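Local coordinates for protein putative phosphatase (Bacteroides thetaiotaomicron, PDB 3KYA) that is of unproven function, possibly a phosphatase, binds zinc ions and carries an IPT/TIG domain of immunoglobulin-like fold, at residues 32-43 and 60-71. Residues are numbered along the deposited sequence; the frame is centred on the assembly and turned at random. Where two conformers were deposited one is given.
Sequences QKLLIYGENFGT and INVKSTYVYCFV
Leu35 lays its CD1 methyl over the centre of one face of the Tyr68 ring. This CH-pi contact measures 3.8 Å from CD1 to the ring centroid, 13° off the ring normal. With CG anti to the backbone nitrogen (chi1 172°) and chi2 at 56°, Leu35 CD1 reaches the Tyr68 face and comes within 3.8 Å of Tyr66 CB. Phe41 has a neighbour on each face: Val67 CG2, in a CH-pi contact 3.5 Å from Phe41 CD2, and Glu39 N of its own segment, both offset toward the rim. Tyr66 N lies at the Phe41 edge in the ring plane. The Phe70 ring has Ile60 CD1 over one face, while Lys33 CE approaches Phe70 CE1 at 3.9 Å. Tyr68 OH is hydrogen-bonded to Asp338 OD2 of the second subunit, and Tyr350 of that subunit packs edge-to-face on Tyr68. With an alanine at this position, Leu35 CD1 would probably lose its aromatic cover and Asp338 its hydroxyl mate.

Strands 33-39 and 66-70 run antiparallel. Leu34 with Cys69 and Ile36 with Val67 are hydrogen-bonded pairs. Farther along, Phe41 N is hydrogen-bonded to Ser64 O at 3.1 Å. A classic beta bulge puts Ile60 and Asn61 opposite the single residue Tyr68.

Leu35, Tyr37 and Tyr68 lie on the face that meets the second subunit. Leu34, Ile36 and Cys69 pack inside the immunoglobulin-like (E-set) beta fold of the IPT/TIG family, against Ile52 of strand 48-52 and Ile80 and Ile82 of strand 80-84. In the sheet, strand 33-39 lies between strands 66-70 and 19-28, and strand 66-70 between 33-39 and 55-62.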
ATOM      1  N   GLN A  32      -6.906 -15.472  -7.742  1.00 16.71           N
ATOM      2  CA  GLN A  32      -7.689 -14.583  -8.601  1.00 16.74           C
ATOM      3  C   GLN A  32      -9.052 -15.208  -8.858  1.00 16.09           C
ATOM      4  O   GLN A  32      -9.144 -16.414  -9.098  1.00 15.59           O
ATOM      5  CB  GLN A  32      -6.986 -14.392  -9.952  1.00 17.16           C
ATOM      6  CG  GLN A  32      -7.810 -13.700 -11.061  1.00 18.39           C
ATOM      7  CD  GLN A  32      -8.027 -12.204 -10.842  1.00 19.20           C
ATOM      8  OE1 GLN A  32      -9.166 -11.692 -10.954  1.00 19.18           O
ATOM      9  NE2 GLN A  32      -6.945 -11.495 -10.548  1.00 17.54           N
ATOM     10  N   LYS A  33     -10.099 -14.391  -8.815  1.00 15.28           N
ATOM     11  CA  LYS A  33     -11.434 -14.841  -9.164  1.00 15.62           C
ATOM     12  C   LYS A  33     -11.515 -14.841 -10.697  1.00 15.20           C
ATOM     13  O   LYS A  33     -11.214 -13.825 -11.341  1.00 14.59           O
ATOM     14  CB  LYS A  33     -12.466 -13.917  -8.549  1.00 16.52           C
ATOM     15  CG  LYS A  33     -13.873 -14.409  -8.562  1.00 19.93           C
ATOM     16  CD  LYS A  33     -14.751 -13.554  -7.629  1.00 23.89           C
ATOM     17  CE  LYS A  33     -14.387 -13.747  -6.138  1.00 25.59           C
ATOM     18  NZ  LYS A  33     -15.305 -13.054  -5.168  1.00 27.91           N
ATOM     19  N   LEU A  34     -11.915 -15.972 -11.271  1.00 13.61           N
ATOM     20  CA  LEU A  34     -12.017 -16.146 -12.720  1.00 13.90           C
ATOM     21  C   LEU A  34     -13.454 -16.437 -13.145  1.00 13.66           C
ATOM     22  O   LEU A  34     -14.135 -17.293 -12.561  1.00 13.79           O
ATOM     23  CB  LEU A  34     -11.103 -17.295 -13.175  1.00 13.72           C
ATOM     24  CG  LEU A  34     -11.100 -17.683 -14.649  1.00 14.29           C
ATOM     25  CD1 LEU A  34     -10.444 -16.572 -15.492  1.00 12.50           C
ATOM     26  CD2 LEU A  34     -10.378 -19.021 -14.828  1.00 15.54           C
ATOM     27  N   LEU A  35     -13.893 -15.729 -14.181  1.00 13.56           N
ATOM     28  CA  LEU A  35     -15.224 -15.864 -14.751  1.00 12.99           C
ATOM     29  C   LEU A  35     -15.087 -16.588 -16.084  1.00 13.38           C
ATOM     30  O   LEU A  35     -14.367 -16.127 -16.976  1.00 13.20           O
ATOM     31  CB  LEU A  35     -15.866 -14.481 -14.946  1.00 12.93           C
ATOM     32  CG  LEU A  35     -17.194 -14.401 -15.707  1.00 13.29           C
ATOM     33  CD1 LEU A  35     -18.272 -15.277 -15.077  1.00 11.69           C
ATOM     34  CD2 LEU A  35     -17.708 -12.940 -15.844  1.00 12.18           C
ATOM     35  N   ILE A  36     -15.749 -17.736 -16.199  1.00 12.92           N
ATOM     36  CA  ILE A  36     -15.707 -18.551 -17.403  1.00 13.67           C
ATOM     37  C   ILE A  36     -17.074 -18.547 -18.083  1.00 13.53           C
ATOM     38  O   ILE A  36     -18.089 -18.899 -17.475  1.00 11.93           O
ATOM     39  CB  ILE A  36     -15.279 -20.019 -17.092  1.00 13.73           C
ATOM     40  CG1 ILE A  36     -13.891 -20.077 -16.444  1.00 15.44           C
ATOM     41  CG2 ILE A  36     -15.306 -20.868 -18.373  1.00 14.52           C
ATOM     42  CD1 ILE A  36     -13.596 -21.430 -15.750  1.00 16.15           C
ATOM     43  N   TYR A  37     -17.104 -18.122 -19.350  1.00 13.48           N
ATOM     44  CA  TYR A  37     -18.333 -18.109 -20.149  1.00 13.70           C
ATOM     45  C   TYR A  37     -18.437 -19.344 -21.028  1.00 13.61           C
ATOM     46  O   TYR A  37     -17.428 -19.859 -21.530  1.00 13.35           O
ATOM     47  CB  TYR A  37     -18.364 -16.890 -21.079  1.00 13.68           C
ATOM     48  CG  TYR A  37     -18.558 -15.557 -20.406  1.00 14.56           C
ATOM     49  CD1 TYR A  37     -19.826 -15.129 -20.053  1.00 16.03           C
ATOM     50  CD2 TYR A  37     -17.480 -14.713 -20.139  1.00 15.68           C
ATOM     51  CE1 TYR A  37     -20.029 -13.902 -19.456  1.00 17.58           C
ATOM     52  CE2 TYR A  37     -17.676 -13.467 -19.542  1.00 16.26           C
ATOM     53  CZ  TYR A  37     -18.958 -13.071 -19.202  1.00 17.96           C
ATOM     54  OH  TYR A  37     -19.206 -11.851 -18.604  1.00 18.48           O
ATOM     55  N   GLY A  38     -19.657 -19.800 -21.253  1.00 13.86           N
ATOM     56  CA  GLY A  38     -19.874 -20.972 -22.086  1.00 14.08           C
ATOM     57  C   GLY A  38     -21.314 -21.422 -22.186  1.00 14.06           C
ATOM     58  O   GLY A  38     -22.242 -20.613 -22.139  1.00 13.93           O
ATOM     59  N   GLU A  39     -21.498 -22.729 -22.329  1.00 14.39           N
ATOM     60  CA  GLU A  39     -22.823 -23.307 -22.468  1.00 14.88           C
ATOM     61  C   GLU A  39     -22.916 -24.652 -21.801  1.00 14.00           C
ATOM     62  O   GLU A  39     -21.939 -25.395 -21.764  1.00 13.72           O
ATOM     63  CB  GLU A  39     -23.150 -23.532 -23.950  1.00 15.61           C
ATOM     64  CG  GLU A  39     -23.171 -22.284 -24.785  1.00 18.58           C
ATOM     65  CD  GLU A  39     -23.438 -22.594 -26.253  1.00 21.46           C
ATOM     66  OE1 GLU A  39     -22.638 -23.339 -26.866  1.00 23.91           O
ATOM     67  OE2 GLU A  39     -24.441 -22.077 -26.786  1.00 24.49           O
ATOM     68  N   ASN A  40     -24.107 -24.945 -21.297  1.00 13.48           N
ATOM     69  CA  ASN A  40     -24.472 -26.244 -20.749  1.00 13.77           C
ATOM     70  C   ASN A  40     -23.772 -26.561 -19.424  1.00 13.47           C
ATOM     71  O   ASN A  40     -23.379 -27.703 -19.189  1.00 13.09           O
ATOM     72  CB  ASN A  40     -24.202 -27.337 -21.809  1.00 13.63           C
ATOM     73  CG  ASN A  40     -25.008 -28.596 -21.590  1.00 14.22           C
ATOM     74  OD1 ASN A  40     -26.081 -28.564 -21.005  1.00 14.50           O
ATOM     75  ND2 ASN A  40     -24.502 -29.721 -22.100  1.00 15.04           N
ATOM     76  N   PHE A  41     -23.629 -25.547 -18.569  1.00 13.50           N
ATOM     77  CA  PHE A  41     -22.995 -25.729 -17.264  1.00 13.95           C
ATOM     78  C   PHE A  41     -23.985 -26.125 -16.174  1.00 13.98           C
ATOM     79  O   PHE A  41     -23.577 -26.578 -15.091  1.00 14.41           O
ATOM     80  CB  PHE A  41     -22.291 -24.454 -16.789  1.00 14.18           C
ATOM     81  CG  PHE A  41     -21.185 -23.970 -17.684  1.00 15.01           C
ATOM     82  CD1 PHE A  41     -20.272 -24.853 -18.253  1.00 17.01           C
ATOM     83  CD2 PHE A  41     -20.982 -22.614 -17.852  1.00 15.14           C
ATOM     84  CE1 PHE A  41     -19.238 -24.388 -19.047  1.00 16.83           C
ATOM     85  CE2 PHE A  41     -19.937 -22.146 -18.628  1.00 16.91           C
ATOM     86  CZ  PHE A  41     -19.063 -23.045 -19.222  1.00 17.70           C
ATOM     87  N   GLY A  42     -25.277 -25.958 -16.431  1.00 13.66           N
ATOM     88  CA  GLY A  42     -26.273 -26.248 -15.404  1.00 13.43           C
ATOM     89  C   GLY A  42     -26.252 -25.156 -14.338  1.00 13.29           C
ATOM     90  O   GLY A  42     -25.568 -24.148 -14.490  1.00 13.36           O
ATOM     91  N   THR A  43     -26.998 -25.362 -13.254  1.00 12.84           N
ATOM     92  CA  THR A  43     -27.128 -24.354 -12.194  1.00 12.96           C
ATOM     93  C   THR A  43     -26.654 -24.804 -10.796  1.00 12.79           C
ATOM     94  O   THR A  43     -26.911 -24.118  -9.802  1.00 13.13           O
ATOM     95  CB  THR A  43     -28.594 -23.914 -12.075  1.00 13.10           C
ATOM     96  OG1 THR A  43     -29.417 -25.057 -11.775  1.00 11.89           O
ATOM     97  CG2 THR A  43     -29.086 -23.256 -13.375  1.00 13.83           C
ATOM     98  N   ILE A  60     -17.111 -21.438  -7.283  1.00 12.99           N
ATOM     99  CA  ILE A  60     -17.863 -20.487  -6.464  1.00 13.64           C
ATOM    100  C   ILE A  60     -19.353 -20.440  -6.785  1.00 13.57           C
ATOM    101  O   ILE A  60     -20.184 -20.493  -5.893  1.00 13.31           O
ATOM    102  CB  ILE A  60     -17.271 -19.062  -6.642  1.00 13.57           C
ATOM    103  CG1 ILE A  60     -15.780 -19.033  -6.292  1.00 14.45           C
ATOM    104  CG2 ILE A  60     -18.010 -18.009  -5.795  1.00 13.44           C
ATOM    105  CD1 ILE A  60     -15.053 -17.763  -6.756  1.00 14.90           C
ATOM    106  N   ASN A  61     -19.684 -20.373  -8.071  0.50 13.21           N
ATOM    107  CA  ASN A  61     -21.064 -20.209  -8.502  0.50 13.48           C
ATOM    108  C   ASN A  61     -21.186 -20.687  -9.942  0.50 13.80           C
ATOM    109  O   ASN A  61     -20.284 -20.469 -10.739  0.50 13.96           O
ATOM    110  CB  ASN A  61     -21.454 -18.728  -8.379  0.50 13.42           C
ATOM    111  CG  ASN A  61     -22.924 -18.469  -8.640  0.50 13.77           C
ATOM    112  OD1 ASN A  61     -23.765 -19.365  -8.536  0.50 14.38           O
ATOM    113  ND2 ASN A  61     -23.245 -17.219  -8.964  0.50 14.42           N
ATOM    114  N   VAL A  62     -22.298 -21.346 -10.257  1.00 14.20           N
ATOM    115  CA  VAL A  62     -22.550 -21.921 -11.581  0.50 14.20           C
ATOM    116  C   VAL A  62     -23.932 -21.492 -12.039  1.00 14.51           C
ATOM    117  O   VAL A  62     -24.914 -21.763 -11.327  1.00 14.17           O
ATOM    118  CB  VAL A  62     -22.518 -23.471 -11.523  0.50 14.43           C
ATOM    119  CG1 VAL A  62     -22.832 -24.095 -12.893  0.50 13.62           C
ATOM    120  CG2 VAL A  62     -21.176 -23.963 -11.004  0.50 14.86           C
ATOM    121  N   LYS A  63     -24.031 -20.839 -13.199  0.50 13.77           N
ATOM    122  CA  LYS A  63     -25.329 -20.349 -13.686  0.50 13.52           C
ATOM    123  C   LYS A  63     -25.591 -20.532 -15.190  0.50 13.39           C
ATOM    124  O   LYS A  63     -25.845 -19.564 -15.908  0.50 12.93           O
ATOM    125  CB  LYS A  63     -25.501 -18.875 -13.304  0.50 13.43           C
ATOM    126  CG  LYS A  63     -25.732 -18.635 -11.813  0.50 14.23           C
ATOM    127  CD  LYS A  63     -27.041 -19.288 -11.333  0.50 14.09           C
ATOM    128  CE  LYS A  63     -27.333 -19.016  -9.842  0.50 13.69           C
ATOM    129  NZ  LYS A  63     -26.398 -19.710  -8.917  0.50 12.16           N
ATOM    130  N   SER A  64     -25.501 -21.774 -15.657  0.50 13.36           N
ATOM    131  CA  SER A  64     -25.889 -22.132 -17.032  0.50 13.47           C
ATOM    132  C   SER A  64     -24.895 -21.720 -18.119  0.50 13.52           C
ATOM    133  O   SER A  64     -24.327 -22.579 -18.805  0.50 13.43           O
ATOM    134  CB  SER A  64     -27.273 -21.540 -17.327  0.50 13.44           C
ATOM    135  OG  SER A  64     -28.158 -21.781 -16.238  0.50 14.04           O
ATOM    136  N   THR A  65     -24.702 -20.417 -18.290  1.00 13.58           N
ATOM    137  CA  THR A  65     -23.752 -19.905 -19.270  1.00 13.79           C
ATOM    138  C   THR A  65     -22.495 -19.292 -18.683  1.00 13.70           C
ATOM    139  O   THR A  65     -21.673 -18.757 -19.427  1.00 13.60           O
ATOM    140  CB  THR A  65     -24.437 -18.873 -20.180  1.00 13.95           C
ATOM    141  OG1 THR A  65     -24.992 -17.826 -19.376  1.00 14.93           O
ATOM    142  CG2 THR A  65     -25.512 -19.543 -20.969  1.00 13.48           C
ATOM    143  N   TYR A  66     -22.321 -19.358 -17.362  1.00 13.32           N
ATOM    144  CA  TYR A  66     -21.075 -18.890 -16.761  1.00 13.36           C
ATOM    145  C   TYR A  66     -20.761 -19.630 -15.461  1.00 13.45           C
ATOM    146  O   TYR A  66     -21.660 -20.139 -14.795  1.00 13.00           O
ATOM    147  CB  TYR A  66     -21.079 -17.374 -16.516  1.00 13.97           C
ATOM    148  CG  TYR A  66     -22.079 -16.850 -15.502  1.00 14.85           C
ATOM    149  CD1 TYR A  66     -21.751 -16.793 -14.149  1.00 15.01           C
ATOM    150  CD2 TYR A  66     -23.320 -16.340 -15.901  1.00 16.97           C
ATOM    151  CE1 TYR A  66     -22.649 -16.306 -13.204  1.00 16.31           C
ATOM    152  CE2 TYR A  66     -24.232 -15.831 -14.947  1.00 18.34           C
ATOM    153  CZ  TYR A  66     -23.870 -15.824 -13.597  1.00 17.21           C
ATOM    154  OH  TYR A  66     -24.726 -15.339 -12.635  1.00 20.47           O
ATOM    155  N   VAL A  67     -19.477 -19.718 -15.160  1.00 13.16           N
ATOM    156  CA  VAL A  67     -18.988 -20.304 -13.920  1.00 13.25           C
ATOM    157  C   VAL A  67     -17.932 -19.398 -13.333  1.00 13.00           C
ATOM    158  O   VAL A  67     -17.054 -18.912 -14.053  1.00 13.03           O
ATOM    159  CB  VAL A  67     -18.355 -21.703 -14.137  1.00 13.16           C
ATOM    160  CG1 VAL A  67     -17.774 -22.253 -12.821  1.00 14.35           C
ATOM    161  CG2 VAL A  67     -19.377 -22.671 -14.704  1.00 15.17           C
ATOM    162  N   TYR A  68     -18.015 -19.167 -12.021  1.00 12.67           N
ATOM    163  CA  TYR A  68     -16.989 -18.427 -11.298  1.00 12.50           C
ATOM    164  C   TYR A  68     -16.173 -19.427 -10.491  1.00 12.79           C
ATOM    165  O   TYR A  68     -16.752 -20.327  -9.870  1.00 12.93           O
ATOM    166  CB  TYR A  68     -17.572 -17.440 -10.305  1.00 12.37           C
ATOM    167  CG  TYR A  68     -18.045 -16.128 -10.863  1.00 11.12           C
ATOM    168  CD1 TYR A  68     -17.148 -15.098 -11.111  1.00 12.62           C
ATOM    169  CD2 TYR A  68     -19.392 -15.890 -11.076  1.00 12.10           C
ATOM    170  CE1 TYR A  68     -17.588 -13.863 -11.595  1.00 12.25           C
ATOM    171  CE2 TYR A  68     -19.844 -14.661 -11.557  1.00 13.49           C
ATOM    172  CZ  TYR A  68     -18.930 -13.657 -11.818  1.00 14.01           C
ATOM    173  OH  TYR A  68     -19.378 -12.435 -12.290  1.00 15.17           O
ATOM    174  N   CYS A  69     -14.856 -19.260 -10.503  1.00 12.49           N
ATOM    175  CA  CYS A  69     -13.956 -20.108  -9.721  1.00 13.15           C
ATOM    176  C   CYS A  69     -12.726 -19.311  -9.287  1.00 12.73           C
ATOM    177  O   CYS A  69     -12.533 -18.152  -9.697  1.00 12.15           O
ATOM    178  CB  CYS A  69     -13.541 -21.328 -10.542  1.00 13.10           C
ATOM    179  SG  CYS A  69     -12.490 -20.924 -11.966  1.00 17.37           S
ATOM    180  N   PHE A  70     -11.915 -19.904  -8.420  1.00 12.49           N
ATOM    181  CA  PHE A  70     -10.653 -19.292  -8.003  1.00 12.78           C
ATOM    182  C   PHE A  70      -9.492 -19.954  -8.717  1.00 12.62           C
ATOM    183  O   PHE A  70      -9.427 -21.191  -8.800  1.00 12.48           O
ATOM    184  CB  PHE A  70     -10.418 -19.459  -6.501  1.00 13.07           C
ATOM    185  CG  PHE A  70     -11.278 -18.574  -5.643  1.00 15.23           C
ATOM    186  CD1 PHE A  70     -11.100 -17.195  -5.660  1.00 17.76           C
ATOM    187  CD2 PHE A  70     -12.227 -19.116  -4.780  1.00 17.21           C
ATOM    188  CE1 PHE A  70     -11.878 -16.369  -4.848  1.00 18.42           C
ATOM    189  CE2 PHE A  70     -13.011 -18.291  -3.960  1.00 17.31           C
ATOM    190  CZ  PHE A  70     -12.832 -16.927  -3.996  1.00 18.52           C
ATOM    191  N   VAL A  71      -8.549 -19.149  -9.207  1.00 12.20           N
ATOM    192  CA  VAL A  71      -7.352 -19.690  -9.849  1.00 12.56           C
ATOM    193  C   VAL A  71      -6.483 -20.399  -8.803  1.00 12.50           C
ATOM    194  O   VAL A  71      -6.092 -19.806  -7.806  1.00 12.75           O
ATOM    195  CB  VAL A  71      -6.532 -18.594 -10.541  1.00 12.33           C
ATOM    196  CG1 VAL A  71      -5.208 -19.146 -11.099  1.00 11.61           C
ATOM    197  CG2 VAL A  71      -7.377 -17.923 -11.648  1.00 14.34           C
TER
HETATM  198  O   HOH W   1     -27.981 -22.008  -8.887  1.00 22.90           O